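Local coordinates for cell division control protein (Pyrococcus abyssi, PDB 6RPP) that probably cuts itself out of a replicative helicase precursor by protein splicing, as an intein built on the HINT fold, at residues M81-R86 / A135-Y140; I91-T96 / R110-L115; G118-T123 / W131-E136. The protein carries 2 engineered substitutions. All coordinates share one frame; numbering follows the deposited sequence.

All three contacts lie in the mainly beta HINT fold. Contacts 1 and 3 share strand 128-140, which pairs with strand 80-85 along one edge and with strand 120-125 along the other; their centres are about 10 Å apart. Contact 2 packs against contact 1, about 9 Å between centres, and strand 80-85 joins them: Val83 N sits 2.8 Å from Ile91 O, a probable hydrogen bond. Contacts 2 and 3, about 12 Å apart between centres, meet where Leu115 packs on Ile121 and Val134 and where Arg110 NH1 lies 3.1 Å from Asn119 OD1, probably hydrogen-bonded. Contact 2 probably lies nearest the splicing chemistry: Thr94 bonds Ala2 and Ala4, and Thr96 bonds Ser1.

Contact 1: residues M81-R86 / A135-Y140; sequences MLVKTR and AEILEY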
loop_
_atom_site.group_PDB
_atom_site.type_symbol
_atom_site.label_atom_id
_atom_site.label_comp_id
_atom_site.label_asym_id
_atom_site.label_seq_id
_atom_site.Cartn_x
_atom_site.Cartn_y
_atom_site.Cartn_z
ATOM N N MET A 81 -4.460 4.992 10.678
ATOM C CA MET A 81 -3.216 4.889 11.443
ATOM C C MET A 81 -2.075 5.495 10.656
ATOM O O MET A 81 -1.895 5.183 9.480
ATOM C CB MET A 81 -2.842 3.429 11.796
ATOM C CG MET A 81 -3.840 2.629 12.560
ATOM S SD MET A 81 -3.634 3.156 14.230
ATOM C CE MET A 81 -4.676 1.978 15.096
ATOM N N LEU A 82 -1.259 6.293 11.323
ATOM C CA LEU A 82 -0.004 6.764 10.754
ATOM C C LEU A 82 1.082 5.868 11.310
ATOM O O LEU A 82 1.254 5.784 12.527
ATOM C CB LEU A 82 0.243 8.240 11.114
ATOM C CG LEU A 82 1.677 8.754 11.014
ATOM C CD1 LEU A 82 2.095 8.765 9.545
ATOM C CD2 LEU A 82 1.787 10.145 11.655
ATOM N N VAL A 83 1.853 5.253 10.424
ATOM C CA VAL A 83 2.912 4.329 10.813
ATOM C C VAL A 83 4.225 4.976 10.464
ATOM O O VAL A 83 4.400 5.427 9.326
ATOM C CB VAL A 83 2.762 2.989 10.100
ATOM C CG1 VAL A 83 3.962 2.041 10.405
ATOM C CG2 VAL A 83 1.466 2.376 10.498
ATOM N N LYS A 84 5.116 5.104 11.447
ATOM C CA LYS A 84 6.417 5.723 11.234
ATOM C C LYS A 84 7.514 4.743 11.612
ATOM O O LYS A 84 7.405 4.071 12.651
ATOM C CB LYS A 84 6.583 7.012 12.073
ATOM C CG LYS A 84 5.574 8.120 11.761
ATOM C CD LYS A 84 5.731 9.266 12.760
ATOM C CE LYS A 84 7.025 10.010 12.544
ATOM N NZ LYS A 84 7.092 11.200 13.498
ATOM N N THR A 85 8.588 4.672 10.811
ATOM C CA THR A 85 9.674 3.739 11.094
ATOM C C THR A 85 10.929 4.480 11.561
ATOM O O THR A 85 11.071 5.702 11.390
ATOM C CB THR A 85 10.058 2.877 9.888
ATOM O OG1 THR A 85 10.736 3.703 8.912
ATOM C CG2 THR A 85 8.844 2.198 9.237
ATOM N N ARG A 86 11.854 3.723 12.174
ATOM C CA ARG A 86 13.103 4.334 12.640
ATOM C C ARG A 86 13.958 4.808 11.473
ATOM O O ARG A 86 14.703 5.785 11.627
ATOM C CB ARG A 86 13.854 3.354 13.521
ATOM C CG ARG A 86 13.222 3.354 14.882
ATOM C CD ARG A 86 13.978 2.552 15.946
ATOM N NE ARG A 86 13.049 1.674 16.655
ATOM C CZ ARG A 86 12.316 2.033 17.707
ATOM N NH1 ARG A 86 11.478 1.163 18.256
ATOM N NH2 ARG A 86 12.407 3.260 18.206
ATOM N N ALA A 135 8.717 2.756 14.688
ATOM C CA ALA A 135 9.019 3.749 15.708
ATOM C C ALA A 135 7.786 4.125 16.518
ATOM O O ALA A 135 7.849 4.168 17.748
ATOM C CB ALA A 135 9.642 5.016 15.071
ATOM N N GLU A 136 6.665 4.377 15.853
ATOM C CA GLU A 136 5.435 4.796 16.489
ATOM C C GLU A 136 4.292 4.496 15.538
ATOM O O GLU A 136 4.444 4.566 14.298
ATOM C CB GLU A 136 5.415 6.305 16.836
ATOM C CG GLU A 136 6.472 6.861 17.755
ATOM C CD GLU A 136 7.600 7.542 16.985
ATOM O OE1 GLU A 136 7.334 8.078 15.879
ATOM O OE2 GLU A 136 8.748 7.535 17.482
ATOM N N ILE A 137 3.136 4.209 16.117
ATOM C CA ILE A 137 1.887 4.104 15.378
ATOM C C ILE A 137 0.914 5.061 16.032
ATOM O O ILE A 137 0.714 4.987 17.252
ATOM C CB ILE A 137 1.289 2.687 15.399
ATOM C CG1 ILE A 137 2.317 1.655 14.913
ATOM C CG2 ILE A 137 -0.045 2.659 14.586
ATOM C CD1 ILE A 137 2.844 0.794 16.070
ATOM N N LEU A 138 0.291 5.923 15.237
ATOM C CA LEU A 138 -0.591 6.966 15.785
ATOM C C LEU A 138 -1.929 6.944 15.062
ATOM O O LEU A 138 -1.973 7.149 13.835
ATOM C CB LEU A 138 0.041 8.353 15.636
ATOM C CG LEU A 138 -0.802 9.519 16.165
ATOM C CD1 LEU A 138 -1.365 9.221 17.567
ATOM C CD2 LEU A 138 0.021 10.802 16.183
ATOM N N GLU A 139 -3.013 6.772 15.827
ATOM C CA GLU A 139 -4.357 6.828 15.270
ATOM C C GLU A 139 -4.776 8.264 14.970
ATOM O O GLU A 139 -4.433 9.169 15.735
ATOM C CB GLU A 139 -5.307 6.222 16.293
ATOM C CG GLU A 139 -6.670 5.944 15.809
ATOM C CD GLU A 139 -7.459 5.204 16.857
ATOM O OE1 GLU A 139 -7.428 3.953 16.850
ATOM O OE2 GLU A 139 -8.073 5.882 17.709
ATOM N N TYR A 140 -5.494 8.492 13.857
ATOM C CA TYR A 140 -6.090 9.793 13.624
ATOM C C TYR A 140 -7.444 9.580 12.951
ATOM O O TYR A 140 -7.755 8.485 12.473
ATOM C CB TYR A 140 -5.116 10.673 12.783
ATOM C CG TYR A 140 -4.955 10.176 11.357
ATOM C CD1 TYR A 140 -4.094 9.129 11.042
ATOM C CD2 TYR A 140 -5.730 10.715 10.323
ATOM C CE1 TYR A 140 -3.957 8.642 9.719
ATOM C CE2 TYR A 140 -5.617 10.247 8.991
ATOM C CZ TYR A 140 -4.724 9.202 8.699
ATOM O OH TYR A 140 -4.703 8.733 7.419
#
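Strand 81-85 runs antiparallel to 135-140, its neighbour in the six-stranded HINT sheet; strand 90-93 flanks 80-85 on the far side. Leu82, Lys84, Glu136 and Leu138 all pair through both N and O. Leu82 N donates to Leu138 O at 2.7 Å, almost straight at 178°, and Leu138 N bonds back to Leu82 O at 2.9 Å. Lys84 N gives to Glu136 O at 3.0 Å, nearly along the C=O axis. The carbonyl of the same residue, Lys84 O, takes two donors, Ala135 N at 2.8 Å and Glu136 N in a weak bond at 3.3 Å, because Ala135 and Glu136 both face Lys84 in a classic beta bulge. Beside it the Lys84 chain, bent about its CG-CD bond (chi3 70°), crosses obliquely to Glu136, but NZ to OE1 is a long salt bridge of 3.9 Å. Thr85 OG1 is satisfied by Asp132 and Arg86 NE by Glu133.

On the face of Met81, Val83 and Ile137, Met81 SD rests 3.6 Å from Ile137 CG2. Tyr140 turns its ring edge to Leu82 N and makes a cation-pi contact with Arg92. An alanine here would remove that ring, and would probably leave the backbone at Met81 and Leu82 less well packed and Arg92 less firmly placed. Main-chain hydrogen bonds thus hold the strands together, with charge pairing across the contact only a loose supplement.

Contact 2: residues I91-T96 / R110-L115; sequences IRVTPT and RKARDL
The Arg113 guanidinium has the methyl of Thr96 pressed on one face: CG2 stands 3.6 Å above the plane, over its centre, and the two side chains lie alongside each other, pointing the same way. The pairing closes a corner of the HINT fold, where the chain leaves strand 90-93 at the start of the Thr-x-x-His motif of intein block B, Thr94 to Thr96 being its first three positions, and meets the 3-10 turn 112-114.

Arg113 starts in the crowded position, CG between backbone N and carbonyl carbon (chi1 68°), then runs extended to NE, which carries its aliphatic part past Pro95 and brings the guanidinium to Thr96. Its CB is 4.1 Å from Pro95 CB. Lys111 runs past the Thr96 backbone, CG 3.5 Å from Thr96 O, and a bend at its last torsion brings NZ near Thr96 CB. Nearer strand 90-93, Ala112 CB meets Val93 CG2 at 3.6 Å.

The polar ends look elsewhere. Thr94 OG1 bonds Ala2 O and Ala4 N, and Thr96 OG1 bonds Ser1 OG, so this corner probably helps to place the N-terminal segment, consistent with the role of block B in inteins. The backbone tie across the contact is Arg113 N to Pro95 O, 2.9 Å long with an N-H...O angle of 155° and the donor in the carbonyl plane.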
loop_
_atom_site.group_PDB
_atom_site.type_symbol
_atom_site.label_atom_id
_atom_site.label_comp_id
_atom_site.label_asym_id
_atom_site.label_seq_id
_atom_site.Cartn_x
_atom_site.Cartn_y
_atom_site.Cartn_z
ATOM N N ILE A 91 3.690 6.278 6.575
ATOM C CA ILE A 91 2.577 5.965 5.670
ATOM C C ILE A 91 1.295 6.007 6.503
ATOM O O ILE A 91 1.293 5.648 7.686
ATOM C CB ILE A 91 2.795 4.590 4.984
ATOM C CG1 ILE A 91 1.733 4.367 3.873
ATOM C CG2 ILE A 91 2.803 3.446 6.044
ATOM C CD1 ILE A 91 2.052 3.201 2.986
ATOM N N ARG A 92 0.180 6.385 5.872
ATOM C CA ARG A 92 -1.123 6.450 6.529
ATOM C C ARG A 92 -1.997 5.374 5.927
ATOM O O ARG A 92 -2.165 5.339 4.682
ATOM C CB ARG A 92 -1.740 7.852 6.364
ATOM C CG ARG A 92 -0.914 8.962 7.048
ATOM C CD ARG A 92 -1.539 10.285 6.993
ATOM N NE ARG A 92 -0.699 11.321 7.600
ATOM C CZ ARG A 92 -0.741 11.715 8.871
ATOM N NH1 ARG A 92 -1.626 11.198 9.718
ATOM N NH2 ARG A 92 0.092 12.674 9.282
ATOM N N VAL A 93 -2.483 4.449 6.785
ATOM C CA VAL A 93 -3.167 3.237 6.326
ATOM C C VAL A 93 -4.400 2.971 7.172
ATOM O O VAL A 93 -4.541 3.474 8.297
ATOM C CB VAL A 93 -2.259 1.993 6.361
ATOM C CG1 VAL A 93 -0.983 2.214 5.508
ATOM C CG2 VAL A 93 -1.817 1.705 7.789
ATOM N N THR A 94 -5.290 2.103 6.632
ATOM C CA THR A 94 -6.404 1.675 7.454
ATOM C C THR A 94 -5.919 0.770 8.599
ATOM O O THR A 94 -4.846 0.151 8.540
ATOM C CB THR A 94 -7.435 0.918 6.624
ATOM O OG1 THR A 94 -6.813 -0.269 6.111
ATOM C CG2 THR A 94 -7.928 1.763 5.450
ATOM N N PRO A 95 -6.698 0.670 9.669
ATOM C CA PRO A 95 -6.210 -0.097 10.821
ATOM C C PRO A 95 -5.990 -1.573 10.528
ATOM O O PRO A 95 -5.138 -2.195 11.173
ATOM C CB PRO A 95 -7.317 0.107 11.871
ATOM C CG PRO A 95 -7.902 1.473 11.481
ATOM C CD PRO A 95 -7.910 1.465 9.984
ATOM N N THR A 96 -6.727 -2.170 9.582
ATOM C CA THR A 96 -6.510 -3.583 9.263
ATOM C C THR A 96 -5.546 -3.803 8.114
ATOM O O THR A 96 -5.311 -4.962 7.768
ATOM C CB THR A 96 -7.839 -4.307 8.935
ATOM O OG1 THR A 96 -8.483 -3.722 7.788
ATOM C CG2 THR A 96 -8.776 -4.243 10.108
ATOM N N ARG A 110 1.068 -8.660 9.616
ATOM C CA ARG A 110 0.533 -8.078 10.841
ATOM C C ARG A 110 -0.259 -6.831 10.476
ATOM O O ARG A 110 0.270 -5.942 9.798
ATOM C CB ARG A 110 1.668 -7.722 11.802
ATOM C CG ARG A 110 1.222 -7.164 13.146
ATOM C CD ARG A 110 2.288 -7.407 14.219
ATOM N NE ARG A 110 2.612 -8.833 14.374
ATOM C CZ ARG A 110 3.767 -9.286 14.848
ATOM N NH1 ARG A 110 4.710 -8.444 15.245
ATOM N NH2 ARG A 110 3.985 -10.591 14.937
ATOM N N LYS A 111 -1.488 -6.739 10.993
ATOM C CA LYS A 111 -2.324 -5.569 10.766
ATOM C C LYS A 111 -1.699 -4.332 11.407
ATOM O O LYS A 111 -1.059 -4.397 12.470
ATOM C CB LYS A 111 -3.736 -5.787 11.339
ATOM C CG LYS A 111 -4.568 -6.845 10.626
ATOM C CD LYS A 111 -5.883 -7.069 11.380
ATOM C CE LYS A 111 -6.639 -8.299 10.900
ATOM N NZ LYS A 111 -7.644 -7.947 9.854
ATOM N N ALA A 112 -1.929 -3.177 10.768
ATOM C CA ALA A 112 -1.370 -1.922 11.281
ATOM C C ALA A 112 -1.694 -1.728 12.764
ATOM O O ALA A 112 -0.823 -1.361 13.581
ATOM C CB ALA A 112 -1.911 -0.746 10.459
ATOM N N ARG A 113 -2.956 -1.997 13.148
ATOM C CA ARG A 113 -3.396 -1.803 14.524
ATOM C C ARG A 113 -2.802 -2.819 15.490
ATOM O O ARG A 113 -2.947 -2.645 16.708
ATOM C CB ARG A 113 -4.920 -1.872 14.615
ATOM C CG ARG A 113 -5.539 -3.237 14.335
ATOM C CD ARG A 113 -7.066 -3.145 14.432
ATOM N NE ARG A 113 -7.706 -4.399 14.031
ATOM C CZ ARG A 113 -8.992 -4.515 13.723
ATOM N NH1 ARG A 113 -9.786 -3.450 13.766
ATOM N NH2 ARG A 113 -9.479 -5.699 13.369
ATOM N N ASP A 114 -2.157 -3.874 14.984
ATOM C CA ASP A 114 -1.496 -4.884 15.818
ATOM C C ASP A 114 0.022 -4.690 15.869
ATOM O O ASP A 114 0.699 -5.410 16.617
ATOM C CB ASP A 114 -1.798 -6.294 15.274
ATOM C CG ASP A 114 -3.291 -6.631 15.272
ATOM O OD1 ASP A 114 -4.074 -5.881 15.883
ATOM O OD2 ASP A 114 -3.683 -7.647 14.651
ATOM N N LEU A 115 0.558 -3.729 15.106
ATOM C CA LEU A 115 1.997 -3.450 15.126
ATOM C C LEU A 115 2.438 -2.871 16.453
ATOM O O LEU A 115 1.713 -2.100 17.101
ATOM C CB LEU A 115 2.383 -2.436 14.064
ATOM C CG LEU A 115 2.337 -2.819 12.596
ATOM C CD1 LEU A 115 2.622 -1.541 11.811
ATOM C CD2 LEU A 115 3.408 -3.796 12.290
#

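Contact 3: residues G118-T123 / W131-E136; sequences GNKIAT and WDEVAE
Trp131 lies over the neighbouring strand of the hairpin, its CG anti to the carbonyl carbon (chi1 -69°), so that the six-membered ring reaches Ala122. The Ala122 methyl comes in over a face of that ring, CB 4.1 Å from the centroid and 27° off the normal, a CH-pi contact, while Lys120 O meets the ring at its edge. Leu58 and Leu61 add to the packing round the indole.

On the same side of the sheet, Lys120 and Glu133 run side by side, pointing the same way, CG to CG 3.8 Å. Lys120 NZ stays 4.7 Å from Glu133 OE2, while Glu133 OE1 makes a salt bridge with Arg86 NE. One water donates to Gly118 O and, weakly, to Glu133 OE2; another donates to Trp131 O and weakly accepts from Lys120 NZ. Gly118 has a positive phi, at which a CB would run into the preceding carbonyl O.

Ile121 and Asp132 point to the other face. Ile121 crosses Val134 obliquely, CG2 to CG2 4.0 Å, and Asp132 crosses Thr123 at about a right angle, Thr123 CG2 touching Asp132 CB at 3.6 Å. Backbone bonds hold the pairing: Ile121 and Asp132 exchange N-H...O bonds in both directions, Val134 N donates to Asn119 O at 2.7 Å, and Gly118 N uses a lone pair of Val134 O at 2.8 Å.

The buried Asp132 carboxylate is well gripped: OD2 is bonded to Thr85 OG1 and takes a water at 2.6 Å that also donates to Thr123 OG1, itself hydrogen-bonded to Ser130 O, while OD1 is bonded to Gly87 N. The carboxylate ties the hairpin to the end of strand 80-85 and the turn after it; so many donors would probably favour its ionised form.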
loop_
_atom_site.group_PDB
_atom_site.type_symbol
_atom_site.label_atom_id
_atom_site.label_comp_id
_atom_site.label_asym_id
_atom_site.label_seq_id
_atom_site.Cartn_x
_atom_site.Cartn_y
_atom_site.Cartn_z
ATOM N N GLY A 118 9.224 -1.472 17.378
ATOM C CA GLY A 118 10.290 -2.451 17.238
ATOM C C GLY A 118 10.022 -3.524 16.198
ATOM O O GLY A 118 10.972 -4.187 15.754
ATOM N N ASN A 119 8.756 -3.739 15.829
ATOM C CA ASN A 119 8.449 -4.697 14.770
ATOM C C ASN A 119 9.147 -4.235 13.496
ATOM O O ASN A 119 9.019 -3.073 13.088
ATOM C CB ASN A 119 6.942 -4.790 14.503
ATOM C CG ASN A 119 6.130 -5.481 15.608
ATOM O OD1 ASN A 119 4.893 -5.374 15.535
ATOM N ND2 ASN A 119 6.750 -6.185 16.563
ATOM N N LYS A 120 9.891 -5.128 12.857
ATOM C CA LYS A 120 10.595 -4.754 11.617
ATOM C C LYS A 120 9.733 -4.985 10.367
ATOM O O LYS A 120 9.272 -6.102 10.110
ATOM C CB LYS A 120 11.896 -5.569 11.539
ATOM C CG LYS A 120 12.885 -5.157 12.610
ATOM C CD LYS A 120 14.185 -5.954 12.469
ATOM C CE LYS A 120 15.254 -5.375 13.358
ATOM N NZ LYS A 120 16.564 -6.092 13.203
ATOM N N ILE A 121 9.573 -3.936 9.543
ATOM C CA ILE A 121 8.764 -4.026 8.333
ATOM C C ILE A 121 9.677 -3.807 7.136
ATOM O O ILE A 121 10.784 -3.281 7.248
ATOM C CB ILE A 121 7.564 -3.035 8.286
ATOM C CG1 ILE A 121 8.016 -1.580 8.368
ATOM C CG2 ILE A 121 6.593 -3.381 9.461
ATOM C CD1 ILE A 121 6.946 -0.599 7.919
ATOM N N ALA A 122 9.184 -4.190 5.970
ATOM C CA ALA A 122 10.007 -4.211 4.775
ATOM C C ALA A 122 10.026 -2.848 4.078
ATOM O O ALA A 122 8.974 -2.283 3.787
ATOM C CB ALA A 122 9.459 -5.280 3.825
ATOM N N THR A 123 11.221 -2.313 3.855
ATOM C CA THR A 123 11.372 -0.955 3.328
ATOM C C THR A 123 12.515 -0.944 2.327
ATOM O O THR A 123 13.226 -1.939 2.138
ATOM C CB THR A 123 11.694 0.062 4.434
ATOM O OG1 THR A 123 13.043 -0.151 4.941
ATOM C CG2 THR A 123 10.698 -0.006 5.583
ATOM N N TRP A 131 15.002 -4.228 6.592
ATOM C CA TRP A 131 13.994 -4.503 7.617
ATOM C C TRP A 131 14.112 -3.425 8.687
ATOM O O TRP A 131 15.141 -3.323 9.388
ATOM C CB TRP A 131 14.151 -5.910 8.208
ATOM C CG TRP A 131 13.799 -6.948 7.180
ATOM C CD1 TRP A 131 14.671 -7.684 6.429
ATOM C CD2 TRP A 131 12.494 -7.376 6.810
ATOM N NE1 TRP A 131 13.986 -8.534 5.606
ATOM C CE2 TRP A 131 12.643 -8.377 5.826
ATOM C CE3 TRP A 131 11.209 -7.024 7.220
ATOM C CZ2 TRP A 131 11.557 -9.007 5.234
ATOM C CZ3 TRP A 131 10.124 -7.656 6.627
ATOM C CH2 TRP A 131 10.308 -8.624 5.640
ATOM N N ASP A 132 13.043 -2.650 8.879
ATOM C CA ASP A 132 13.116 -1.365 9.552
ATOM C C ASP A 132 12.126 -1.336 10.721
ATOM O O ASP A 132 10.920 -1.487 10.505
ATOM C CB ASP A 132 12.809 -0.265 8.509
ATOM C CG ASP A 132 12.941 1.131 9.039
ATOM O OD1 ASP A 132 13.333 1.337 10.203
ATOM O OD2 ASP A 132 12.608 2.046 8.218
ATOM N N GLU A 133 12.632 -1.144 11.942
ATOM C CA GLU A 133 11.765 -1.124 13.130
ATOM C C GLU A 133 10.697 -0.050 13.049
ATOM O O GLU A 133 10.984 1.135 12.804
ATOM C CB GLU A 133 12.593 -0.889 14.394
ATOM C CG GLU A 133 13.554 -2.041 14.643
ATOM C CD GLU A 133 14.346 -1.895 15.926
ATOM O OE1 GLU A 133 13.998 -1.027 16.748
ATOM O OE2 GLU A 133 15.316 -2.662 16.108
ATOM N N VAL A 134 9.457 -0.444 13.343
ATOM C CA VAL A 134 8.450 0.585 13.593
ATOM C C VAL A 134 8.871 1.430 14.806
ATOM O O VAL A 134 9.317 0.904 15.849
ATOM C CB VAL A 134 7.075 -0.080 13.807
ATOM C CG1 VAL A 134 6.023 0.954 14.257
ATOM C CG2 VAL A 134 6.632 -0.808 12.553
ATOM N N ALA A 135 8.717 2.756 14.688
ATOM C CA ALA A 135 9.019 3.749 15.708
ATOM C C ALA A 135 7.786 4.125 16.518
ATOM O O ALA A 135 7.849 4.168 17.748
ATOM C CB ALA A 135 9.642 5.016 15.071
ATOM N N GLU A 136 6.665 4.377 15.853
ATOM C CA GLU A 136 5.435 4.796 16.489
ATOM C C GLU A 136 4.292 4.496 15.538
ATOM O O GLU A 136 4.444 4.566 14.298
ATOM C CB GLU A 136 5.415 6.305 16.836
ATOM C CG GLU A 136 6.472 6.861 17.755
ATOM C CD GLU A 136 7.600 7.542 16.985
ATOM O OE1 GLU A 136 7.334 8.078 15.879
ATOM O OE2 GLU A 136 8.748 7.535 17.482
HETATM O O HOH W 1 13.201 -5.210 16.931
HETATM O O HOH W 2 17.258 -5.231 10.008
HETATM O O HOH W 3 13.793 2.316 5.911
#